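Local coordinates for protein ribose-phosphate pyrophosphokinase (Thermus thermophilus, PDB 7PN0) that makes phosphoribosyl pyrophosphate, probably by transferring the diphosphate of ATP to ribose 5-phosphate, and binds ADP, at residues I150-Y153 with F154-V158. Numbering follows the deposited sequence.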
loop_
_atom_site.group_PDB
_atom_site.type_symbol
_atom_site.label_atom_id
_atom_site.label_comp_id
_atom_site.label_asym_id
_atom_site.label_seq_id
_atom_site.Cartn_x
_atom_site.Cartn_y
_atom_site.Cartn_z
ATOM N N ILE A 150 -36.804 0.643 -16.693
ATOM C CA ILE A 150 -37.358 1.953 -17.184
ATOM C C ILE A 150 -38.135 1.707 -18.482
ATOM O O ILE A 150 -39.257 2.272 -18.642
ATOM C CB ILE A 150 -36.239 2.996 -17.358
ATOM C CG1 ILE A 150 -35.704 3.433 -15.995
ATOM C CG2 ILE A 150 -36.685 4.187 -18.210
ATOM C CD1 ILE A 150 -34.621 4.466 -16.047
ATOM N N ALA A 151 -37.584 0.917 -19.390
ATOM C CA ALA A 151 -38.271 0.574 -20.658
ATOM C C ALA A 151 -39.577 -0.213 -20.348
ATOM O O ALA A 151 -40.631 0.087 -20.943
ATOM C CB ALA A 151 -37.313 -0.169 -21.554
ATOM N N ASN A 152 -39.561 -1.141 -19.405
ATOM C CA ASN A 152 -40.775 -1.897 -18.986
ATOM C C ASN A 152 -41.859 -0.920 -18.513
ATOM O O ASN A 152 -43.055 -1.049 -18.925
ATOM C CB ASN A 152 -40.460 -2.934 -17.913
ATOM C CG ASN A 152 -41.676 -3.781 -17.568
ATOM O OD1 ASN A 152 -42.052 -4.634 -18.355
ATOM N ND2 ASN A 152 -42.282 -3.543 -16.413
ATOM N N TYR A 153 -41.483 0.037 -17.664
ATOM C CA TYR A 153 -42.402 1.055 -17.122
ATOM C C TYR A 153 -43.120 1.717 -18.298
ATOM O O TYR A 153 -44.369 1.721 -18.350
ATOM C CB TYR A 153 -41.670 2.125 -16.314
ATOM C CG TYR A 153 -42.458 3.403 -16.180
ATOM C CD1 TYR A 153 -43.600 3.452 -15.393
ATOM C CD2 TYR A 153 -42.093 4.547 -16.859
ATOM C CE1 TYR A 153 -44.327 4.620 -15.262
ATOM C CE2 TYR A 153 -42.834 5.711 -16.771
ATOM C CZ TYR A 153 -43.968 5.751 -15.973
ATOM O OH TYR A 153 -44.665 6.932 -15.859
ATOM N N PHE A 154 -42.358 2.283 -19.232
ATOM C CA PHE A 154 -42.967 3.030 -20.357
ATOM C C PHE A 154 -43.849 2.069 -21.175
ATOM O O PHE A 154 -44.956 2.480 -21.575
ATOM C CB PHE A 154 -41.911 3.688 -21.251
ATOM C CG PHE A 154 -41.285 4.944 -20.714
ATOM C CD1 PHE A 154 -42.025 6.099 -20.501
ATOM C CD2 PHE A 154 -39.923 4.975 -20.423
ATOM C CE1 PHE A 154 -41.422 7.257 -20.033
ATOM C CE2 PHE A 154 -39.329 6.132 -19.944
ATOM C CZ PHE A 154 -40.072 7.272 -19.764
ATOM N N ALA A 155 -43.372 0.877 -21.505
ATOM C CA ALA A 155 -44.132 -0.124 -22.289
ATOM C C ALA A 155 -45.479 -0.392 -21.589
ATOM O O ALA A 155 -46.445 -0.654 -22.316
ATOM C CB ALA A 155 -43.385 -1.420 -22.480
ATOM N N THR A 156 -45.562 -0.301 -20.250
ATOM C CA THR A 156 -46.834 -0.585 -19.537
ATOM C C THR A 156 -47.691 0.662 -19.335
ATOM O O THR A 156 -48.812 0.483 -18.829
ATOM C CB THR A 156 -46.615 -1.277 -18.199
ATOM O OG1 THR A 156 -46.012 -0.358 -17.307
ATOM C CG2 THR A 156 -45.812 -2.538 -18.360
ATOM N N ARG A 157 -47.223 1.857 -19.685
ATOM C CA ARG A 157 -47.881 3.121 -19.271
ATOM C C ARG A 157 -48.340 3.967 -20.452
ATOM O O ARG A 157 -49.248 4.804 -20.232
ATOM C CB ARG A 157 -46.961 4.004 -18.419
ATOM C CG ARG A 157 -47.121 3.755 -16.927
ATOM C CD ARG A 157 -48.189 4.551 -16.165
ATOM N NE ARG A 157 -49.158 5.231 -16.993
ATOM C CZ ARG A 157 -49.992 6.172 -16.580
ATOM N NH1 ARG A 157 -49.991 6.580 -15.324
ATOM N NH2 ARG A 157 -50.828 6.708 -17.445
ATOM N N VAL A 158 -47.666 3.895 -21.596
ATOM C CA VAL A 158 -47.846 4.910 -22.661
ATOM C C VAL A 158 -48.262 4.206 -23.948
ATOM O O VAL A 158 -48.003 3.008 -24.133
ATOM C CB VAL A 158 -46.607 5.810 -22.878
ATOM C CG1 VAL A 158 -46.148 6.512 -21.603
ATOM C CG2 VAL A 158 -45.466 5.048 -23.525
#
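Y153 turns the edge of its ring toward the face of F154, the next residue in helix 147-157, with the ring centroids 5.1 Å apart and the planes at 57°. CG of Y153 stands anti to the backbone N (chi1 159°) and beside the carbonyl carbon, which sets the ring next to R157, one turn on. From its root outward, CB, CG and CD2 lie against the backbone N of F154, CD2 also stands over the centre of the F154 ring, and Y153 CE2 comes 3.8 Å from F154 CD1. Along the other edge, CD1 and CE1, with CZ beyond them, meet R157 CG, and Y153 CE1 lies 3.4 Å from R157 CG. R157 CB sits over one face of the tyrosine, offset toward the rim. The tip ends on E266, whose carboxylate shares a hydrogen bond with Y153 OH and a salt bridge with R157 NH1. Were Y153 an alanine, the F154 face and the R157 methylenes would probably lose their aromatic neighbour, and E266 one of its polar partners. F154 also packs CE2 on I150 CG2 at 3.7 Å, and reaches L179, L215 and Y243. Nearby, T156 OG1 donates to Y153 O over 2.8 Å, turning the threonine hydroxyl back onto the backbone three residues earlier. The backbone bonds A155 N to A151 O (2.9 Å) and F154 N to I150 O are those of an alpha-helix, here an amphipathic one laid against the mixed sheet of a PRTase-like domain.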